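Local coordinates for protein endo-b-1,4-glucanase (Nasutitermes takasagoensis, PDB 1KS8) that probably cleaves internal beta-1,4-glucosidic linkages in cellulose and related beta-glucans, as a glycosyl hydrolase of family 9, at residues Ile335-Gly340 / Arg344-Gly349; Thr303-Ala308 / Thr415-Gly420. All blocks are in the same frame, centred on the assembly; numbering follows the deposited sequence.

Contact 1. Residues Ile335-Gly340 / Arg344-Gly349; sequences IDYALG and RSFVCG
Ala338 and Phe346 join the C-terminal end of helix 324-341 to the loop that leaves it, in a buried contact between segments only four residues apart. The central bond runs from Phe346 N to Ala338 O, 2.9 Å long and 161° at the hydrogen. Gly340, with positive phi, takes backbone angles at which a side chain would press on the preceding carbonyl; its CA also offers an almost straight C-H...O contact to Arg344 O at 3.3 Å. A water spans the two segments, donating to both Tyr337 O and Arg344 O at 2.7 Å. It also sits above one face of the Tyr337 ring, toward the rim. CG of Tyr337 is trans to its amide nitrogen (chi1 -180°), which carries the ring out beside the loop until CE1 lies 3.6 Å from Phe346 CE2. The two rings meet rim to rim, their planes only 2° apart, and Tyr337 OH is hydrogen-bonded to Asp399 OD1. The Leu339 and Val347 side chains lie alongside each other and point the same way, with Leu339 CD2 3.9 Å from Val347 CG2. Ser345 shapes the loop as an ST turn: its OG accepts from Val347 N at 3.0 Å and also bonds Phe350 O. With an alanine in place of Ser345, Val347 N and Phe350 O would probably lose their shared hydroxyl partner, and the turn would be free to shift. At the helix end, then, Ala338 O is taken up by a loop N-H, while Tyr337 O, already bonded by Gly340 N, also receives a water.

Contact 2. Residues Thr303-Ala308 / Thr415-Gly420; sequences TLRHAA and TDYNAG
Tyr417 lays its CE1 corner over one face of the Arg305 guanidinium, 3.6 Å above the plane and displaced toward the rim. The two flat groups are turned 64° from one another, which makes this an oblique meeting and not a stack; the nearest pair is Arg305 NH1 and Tyr417 CE1 at 3.7 Å. Lower down, the aliphatic part of the arginine takes over, with Arg305 CB 3.8 Å from Tyr417 CD1. Arg305 leaves the helix with CG trans to N (chi1 161°), then bends twice, and this fold brings NE back over the centre of the His306 ring and lets NE and NH2 bond the carbonyls of Gly302 and Trp301 just ahead of the helix. The guanidinium is therefore gripped from its own chain, and its rotation is largely fixed. The helices carrying these residues approach to 8.2 Å and run the same way at 29°, consistent with neighbouring helices of the inner ring in the (alpha/alpha)6 barrel of family 9. The Asp416 carboxylate comes near Arg305 without forming a salt bridge: OD1 lies 4.0 Å from NH1, well out of the guanidinium plane, with no N-H aimed at it. If the carboxylate is ionised, the opposite charges would probably still attract. A water in the guanidinium plane accepts from Arg305 NH1 at 3.2 Å and gives a weak bond to Asp416 OD2. One turn further on, Gly420 faces Ala308, and a CB on the glycine would come 3.8 Å from Ala308 O.

In the fold
The two contacts, centres 12 Å apart, share one buried core, and along the chain contact 1 is nested inside the loop closed by contact 2. Leu304 of segment 303-308 joins them: its CD2 is 4.0 Å from Tyr337 CD1. Ile335 CD1 meets Ala308 CB at 4.1 Å, while Val347 touches Phe421, just past segment 415-420. Both contacts border the predicted active site. The side chain of Arg344 lies about 4 Å from that of Asp403, and that of Tyr417 about 3 Å from that of Glu412. In contact 2, the Arg305 side chain is also about 7 Å from that of Asp254, a calcium ligand seen in a structure of this protein, although no calcium is bound to this chain here.

Contact 1. Residues Ile335-Gly340 / Arg344-Gly349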
ATOM      1  N   ILE A 335     -15.410   0.763  -6.565  1.00  9.20           N
ATOM      2  CA  ILE A 335     -14.483  -0.035  -7.349  1.00  9.57           C
ATOM      3  C   ILE A 335     -14.945  -0.004  -8.808  1.00  9.30           C
ATOM      4  O   ILE A 335     -14.138   0.161  -9.721  1.00  8.85           O
ATOM      5  CB  ILE A 335     -14.434  -1.493  -6.842  1.00  9.76           C
ATOM      6  CG1 ILE A 335     -13.922  -1.524  -5.396  1.00 11.53           C
ATOM      7  CG2 ILE A 335     -13.548  -2.339  -7.748  1.00 10.58           C
ATOM      8  CD1 ILE A 335     -12.556  -0.880  -5.195  1.00 19.39           C
ATOM      9  N   ASP A 336     -16.252  -0.141  -9.025  1.00  9.24           N
ATOM     10  CA  ASP A 336     -16.787  -0.121 -10.381  1.00  8.37           C
ATOM     11  C   ASP A 336     -16.553   1.211 -11.086  1.00  9.07           C
ATOM     12  O   ASP A 336     -16.426   1.251 -12.311  1.00  8.69           O
ATOM     13  CB  ASP A 336     -18.278  -0.466 -10.375  1.00  9.18           C
ATOM     14  CG  ASP A 336     -18.529  -1.941 -10.127  1.00 10.17           C
ATOM     15  OD1 ASP A 336     -17.546  -2.711 -10.079  1.00 10.98           O
ATOM     16  OD2 ASP A 336     -19.707  -2.336  -9.984  1.00 11.43           O
ATOM     17  N   TYR A 337     -16.506   2.305 -10.331  1.00  8.97           N
ATOM     18  CA  TYR A 337     -16.239   3.589 -10.957  1.00  8.93           C
ATOM     19  C   TYR A 337     -14.814   3.533 -11.503  1.00  8.82           C
ATOM     20  O   TYR A 337     -14.562   3.923 -12.642  1.00  9.72           O
ATOM     21  CB  TYR A 337     -16.377   4.743  -9.956  1.00  8.98           C
ATOM     22  CG  TYR A 337     -16.114   6.098 -10.578  1.00  9.01           C
ATOM     23  CD1 TYR A 337     -14.817   6.497 -10.905  1.00  9.01           C
ATOM     24  CD2 TYR A 337     -17.166   6.968 -10.876  1.00  9.38           C
ATOM     25  CE1 TYR A 337     -14.573   7.724 -11.514  1.00  8.89           C
ATOM     26  CE2 TYR A 337     -16.932   8.198 -11.488  1.00  9.08           C
ATOM     27  CZ  TYR A 337     -15.633   8.569 -11.805  1.00  9.90           C
ATOM     28  OH  TYR A 337     -15.388   9.775 -12.418  1.00 11.29           O
ATOM     29  N   ALA A 338     -13.885   3.033 -10.692  1.00  8.24           N
ATOM     30  CA  ALA A 338     -12.495   2.933 -11.119  1.00  8.38           C
ATOM     31  C   ALA A 338     -12.350   2.040 -12.345  1.00  8.50           C
ATOM     32  O   ALA A 338     -11.486   2.271 -13.193  1.00  9.25           O
ATOM     33  CB  ALA A 338     -11.633   2.390  -9.982  1.00  8.59           C
ATOM     34  N   LEU A 339     -13.197   1.018 -12.441  1.00  8.89           N
ATOM     35  CA  LEU A 339     -13.133   0.088 -13.561  1.00  9.14           C
ATOM     36  C   LEU A 339     -13.807   0.584 -14.834  1.00  9.00           C
ATOM     37  O   LEU A 339     -13.606   0.004 -15.900  1.00  9.65           O
ATOM     38  CB  LEU A 339     -13.725  -1.267 -13.159  1.00  9.40           C
ATOM     39  CG  LEU A 339     -13.080  -1.938 -11.940  1.00 10.66           C
ATOM     40  CD1 LEU A 339     -13.701  -3.314 -11.729  1.00  9.88           C
ATOM     41  CD2 LEU A 339     -11.578  -2.059 -12.144  1.00 12.87           C
ATOM     42  N   GLY A 340     -14.612   1.641 -14.736  1.00  8.75           N
ATOM     43  CA  GLY A 340     -15.245   2.162 -15.936  1.00  9.98           C
ATOM     44  C   GLY A 340     -16.667   2.691 -15.882  1.00 10.46           C
ATOM     45  O   GLY A 340     -17.134   3.249 -16.871  1.00 11.06           O
ATOM     46  N   ARG A 344     -15.024   5.684 -18.437  1.00 11.58           N
ATOM     47  CA  ARG A 344     -13.769   5.104 -18.892  1.00 10.75           C
ATOM     48  C   ARG A 344     -13.068   4.455 -17.715  1.00  9.63           C
ATOM     49  O   ARG A 344     -13.326   4.795 -16.560  1.00 10.23           O
ATOM     50  CB  ARG A 344     -12.857   6.180 -19.494  1.00 11.33           C
ATOM     51  CG  ARG A 344     -12.281   7.157 -18.474  1.00 11.91           C
ATOM     52  CD  ARG A 344     -11.497   8.271 -19.155  1.00 12.01           C
ATOM     53  NE  ARG A 344     -10.306   7.772 -19.833  1.00 13.74           N
ATOM     54  CZ  ARG A 344      -9.522   8.515 -20.610  1.00 13.79           C
ATOM     55  NH1 ARG A 344      -9.804   9.794 -20.813  1.00 13.86           N
ATOM     56  NH2 ARG A 344      -8.451   7.978 -21.179  1.00 13.26           N
ATOM     57  N   SER A 345     -12.190   3.511 -18.017  1.00  8.91           N
ATOM     58  CA  SER A 345     -11.426   2.831 -16.988  1.00  8.11           C
ATOM     59  C   SER A 345     -10.306   3.735 -16.499  1.00  8.01           C
ATOM     60  O   SER A 345      -9.756   4.532 -17.264  1.00  9.20           O
ATOM     61  CB  SER A 345     -10.812   1.548 -17.545  1.00  9.43           C
ATOM     62  OG  SER A 345      -9.796   1.069 -16.678  1.00  9.12           O
ATOM     63  N   PHE A 346      -9.982   3.613 -15.216  1.00  7.78           N
ATOM     64  CA  PHE A 346      -8.892   4.377 -14.619  1.00  7.39           C
ATOM     65  C   PHE A 346      -7.820   3.411 -14.140  1.00  8.33           C
ATOM     66  O   PHE A 346      -6.958   3.758 -13.333  1.00  8.12           O
ATOM     67  CB  PHE A 346      -9.409   5.246 -13.476  1.00  7.40           C
ATOM     68  CG  PHE A 346     -10.172   6.449 -13.948  1.00  7.50           C
ATOM     69  CD1 PHE A 346      -9.507   7.515 -14.548  1.00  8.37           C
ATOM     70  CD2 PHE A 346     -11.559   6.496 -13.845  1.00  7.66           C
ATOM     71  CE1 PHE A 346     -10.213   8.611 -15.044  1.00 10.20           C
ATOM     72  CE2 PHE A 346     -12.271   7.586 -14.339  1.00  9.54           C
ATOM     73  CZ  PHE A 346     -11.595   8.645 -14.940  1.00  9.34           C
ATOM     74  N   VAL A 347      -7.896   2.186 -14.651  1.00  7.84           N
ATOM     75  CA  VAL A 347      -6.928   1.143 -14.341  1.00  6.97           C
ATOM     76  C   VAL A 347      -6.157   0.866 -15.632  1.00  7.70           C
ATOM     77  O   VAL A 347      -6.728   0.420 -16.627  1.00  7.98           O
ATOM     78  CB  VAL A 347      -7.620  -0.152 -13.873  1.00  7.09           C
ATOM     79  CG1 VAL A 347      -6.585  -1.254 -13.671  1.00  8.00           C
ATOM     80  CG2 VAL A 347      -8.377   0.106 -12.577  1.00  8.46           C
ATOM     81  N   CYS A 348      -4.859   1.144 -15.620  1.00  7.47           N
ATOM     82  CA  CYS A 348      -4.039   0.931 -16.806  1.00  9.48           C
ATOM     83  C   CYS A 348      -4.121  -0.507 -17.302  1.00  8.48           C
ATOM     84  O   CYS A 348      -4.156  -1.444 -16.508  1.00  8.45           O
ATOM     85  CB  CYS A 348      -2.580   1.283 -16.506  1.00 10.04           C
ATOM     86  SG  CYS A 348      -2.322   3.025 -16.062  1.00 28.58           S
ATOM     87  N   GLY A 349      -4.155  -0.669 -18.623  1.00  8.21           N
ATOM     88  CA  GLY A 349      -4.215  -1.991 -19.221  1.00  8.45           C
ATOM     89  C   GLY A 349      -5.527  -2.729 -19.048  1.00  7.63           C
ATOM     90  O   GLY A 349      -5.604  -3.931 -19.309  1.00  9.27           O
TER
HETATM   91  O   HOH W   1     -15.104   5.581 -14.685  1.00 12.35           O

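Contact 2. Residues Thr303-Ala308 / Thr415-Gly420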
ATOM      1  N   THR A 303      -7.030  10.467  -5.676  1.00  6.81           N
ATOM      2  CA  THR A 303      -8.477  10.454  -5.514  1.00  7.94           C
ATOM      3  C   THR A 303      -9.094   9.055  -5.556  1.00  7.66           C
ATOM      4  O   THR A 303      -9.864   8.688  -4.668  1.00  8.36           O
ATOM      5  CB  THR A 303      -9.137  11.346  -6.583  1.00  8.12           C
ATOM      6  OG1 THR A 303      -8.587  12.667  -6.490  1.00  8.88           O
ATOM      7  CG2 THR A 303     -10.638  11.426  -6.372  1.00  8.87           C
ATOM      8  N   LEU A 304      -8.767   8.269  -6.575  1.00  7.46           N
ATOM      9  CA  LEU A 304      -9.329   6.927  -6.662  1.00  7.84           C
ATOM     10  C   LEU A 304      -8.840   6.056  -5.507  1.00  7.47           C
ATOM     11  O   LEU A 304      -9.590   5.231  -4.989  1.00  8.27           O
ATOM     12  CB  LEU A 304      -8.990   6.291  -8.014  1.00  7.26           C
ATOM     13  CG  LEU A 304      -9.739   6.946  -9.181  1.00  8.04           C
ATOM     14  CD1 LEU A 304      -9.150   6.488 -10.496  1.00  9.32           C
ATOM     15  CD2 LEU A 304     -11.222   6.599  -9.111  1.00  9.71           C
ATOM     16  N   ARG A 305      -7.588   6.245  -5.109  1.00  7.06           N
ATOM     17  CA  ARG A 305      -7.013   5.501  -3.994  1.00  7.08           C
ATOM     18  C   ARG A 305      -7.841   5.744  -2.731  1.00  7.85           C
ATOM     19  O   ARG A 305      -8.102   4.819  -1.963  1.00  8.08           O
ATOM     20  CB  ARG A 305      -5.554   5.939  -3.780  1.00  7.64           C
ATOM     21  CG  ARG A 305      -4.937   5.612  -2.414  1.00  7.50           C
ATOM     22  CD  ARG A 305      -5.289   6.664  -1.359  1.00  8.37           C
ATOM     23  NE  ARG A 305      -4.900   8.020  -1.751  1.00  9.66           N
ATOM     24  CZ  ARG A 305      -3.676   8.527  -1.631  1.00 10.08           C
ATOM     25  NH1 ARG A 305      -2.688   7.796  -1.126  1.00 12.18           N
ATOM     26  NH2 ARG A 305      -3.438   9.778  -2.012  1.00 10.04           N
ATOM     27  N   HIS A 306      -8.258   6.988  -2.509  1.00  7.54           N
ATOM     28  CA  HIS A 306      -9.062   7.285  -1.330  1.00  8.21           C
ATOM     29  C   HIS A 306     -10.418   6.593  -1.401  1.00  8.05           C
ATOM     30  O   HIS A 306     -10.903   6.074  -0.397  1.00  9.37           O
ATOM     31  CB  HIS A 306      -9.257   8.798  -1.166  1.00  8.89           C
ATOM     32  CG  HIS A 306      -8.041   9.516  -0.664  1.00  9.57           C
ATOM     33  ND1 HIS A 306      -7.446   9.218   0.544  1.00 11.34           N
ATOM     34  CD2 HIS A 306      -7.315  10.525  -1.201  1.00  9.11           C
ATOM     35  CE1 HIS A 306      -6.406  10.014   0.728  1.00 11.35           C
ATOM     36  NE2 HIS A 306      -6.305  10.816  -0.317  1.00 10.75           N
ATOM     37  N   ALA A 307     -11.031   6.581  -2.583  1.00  7.62           N
ATOM     38  CA  ALA A 307     -12.333   5.935  -2.747  1.00  8.81           C
ATOM     39  C   ALA A 307     -12.214   4.422  -2.575  1.00  8.85           C
ATOM     40  O   ALA A 307     -13.081   3.787  -1.968  1.00  8.24           O
ATOM     41  CB  ALA A 307     -12.913   6.264  -4.117  1.00  9.48           C
ATOM     42  N   ALA A 308     -11.138   3.839  -3.099  1.00  7.78           N
ATOM     43  CA  ALA A 308     -10.938   2.401  -2.971  1.00  8.04           C
ATOM     44  C   ALA A 308     -10.600   2.027  -1.525  1.00  7.18           C
ATOM     45  O   ALA A 308     -11.004   0.971  -1.045  1.00  8.00           O
ATOM     46  CB  ALA A 308      -9.837   1.935  -3.915  1.00  7.45           C
ATOM     47  N   THR A 415       2.479   2.311  -5.225  1.00  7.07           N
ATOM     48  CA  THR A 415       2.213   1.078  -4.506  1.00  7.55           C
ATOM     49  C   THR A 415       1.076   1.263  -3.501  1.00  7.70           C
ATOM     50  O   THR A 415       0.219   0.387  -3.374  1.00  7.96           O
ATOM     51  CB  THR A 415       3.466   0.566  -3.770  1.00  9.82           C
ATOM     52  OG1 THR A 415       4.020   1.616  -2.971  1.00 13.15           O
ATOM     53  CG2 THR A 415       4.507   0.091  -4.770  1.00  8.81           C
ATOM     54  N   ASP A 416       1.039   2.392  -2.794  1.00  7.96           N
ATOM     55  CA  ASP A 416      -0.045   2.558  -1.831  1.00  8.70           C
ATOM     56  C   ASP A 416      -1.398   2.810  -2.482  1.00  9.19           C
ATOM     57  O   ASP A 416      -2.431   2.612  -1.852  1.00 11.10           O
ATOM     58  CB  ASP A 416       0.273   3.631  -0.762  1.00 10.22           C
ATOM     59  CG  ASP A 416       0.435   5.036  -1.324  1.00 13.40           C
ATOM     60  OD1 ASP A 416       0.111   5.288  -2.498  1.00 15.90           O
ATOM     61  OD2 ASP A 416       0.892   5.905  -0.548  1.00 17.21           O
ATOM     62  N   TYR A 417      -1.401   3.202  -3.754  1.00  7.76           N
ATOM     63  CA  TYR A 417      -2.658   3.436  -4.466  1.00  7.09           C
ATOM     64  C   TYR A 417      -3.388   2.119  -4.729  1.00  7.31           C
ATOM     65  O   TYR A 417      -4.614   2.057  -4.678  1.00  7.62           O
ATOM     66  CB  TYR A 417      -2.404   4.095  -5.824  1.00  6.53           C
ATOM     67  CG  TYR A 417      -2.207   5.593  -5.826  1.00  6.33           C
ATOM     68  CD1 TYR A 417      -1.873   6.288  -4.662  1.00  6.39           C
ATOM     69  CD2 TYR A 417      -2.297   6.311  -7.018  1.00  7.57           C
ATOM     70  CE1 TYR A 417      -1.629   7.667  -4.694  1.00  7.53           C
ATOM     71  CE2 TYR A 417      -2.057   7.678  -7.063  1.00  7.07           C
ATOM     72  CZ  TYR A 417      -1.721   8.350  -5.902  1.00  7.66           C
ATOM     73  OH  TYR A 417      -1.463   9.703  -5.963  1.00  9.75           O
ATOM     74  N   ASN A 418      -2.628   1.070  -5.028  1.00  6.28           N
ATOM     75  CA  ASN A 418      -3.222  -0.229  -5.332  1.00  5.83           C
ATOM     76  C   ASN A 418      -3.516  -1.160  -4.165  1.00  6.24           C
ATOM     77  O   ASN A 418      -4.170  -2.182  -4.363  1.00  6.98           O
ATOM     78  CB  ASN A 418      -2.344  -0.991  -6.331  1.00  7.27           C
ATOM     79  CG  ASN A 418      -2.699  -0.689  -7.770  1.00  6.30           C
ATOM     80  OD1 ASN A 418      -2.572   0.445  -8.229  1.00  6.67           O
ATOM     81  ND2 ASN A 418      -3.153  -1.710  -8.492  1.00  7.07           N
ATOM     82  N   ALA A 419      -3.061  -0.820  -2.961  1.00  7.11           N
ATOM     83  CA  ALA A 419      -3.260  -1.700  -1.806  1.00  6.43           C
ATOM     84  C   ALA A 419      -4.712  -1.918  -1.398  1.00  7.15           C
ATOM     85  O   ALA A 419      -5.201  -3.048  -1.432  1.00  7.96           O
ATOM     86  CB  ALA A 419      -2.448  -1.194  -0.615  1.00  7.49           C
ATOM     87  N   GLY A 420      -5.395  -0.852  -0.996  1.00  7.20           N
ATOM     88  CA  GLY A 420      -6.790  -0.984  -0.605  1.00  7.91           C
ATOM     89  C   GLY A 420      -7.607  -1.529  -1.761  1.00  7.77           C
ATOM     90  O   GLY A 420      -8.474  -2.383  -1.584  1.00  8.00           O
TER
HETATM   91  O   HOH W   2       0.215   9.082  -1.152  1.00 26.74           O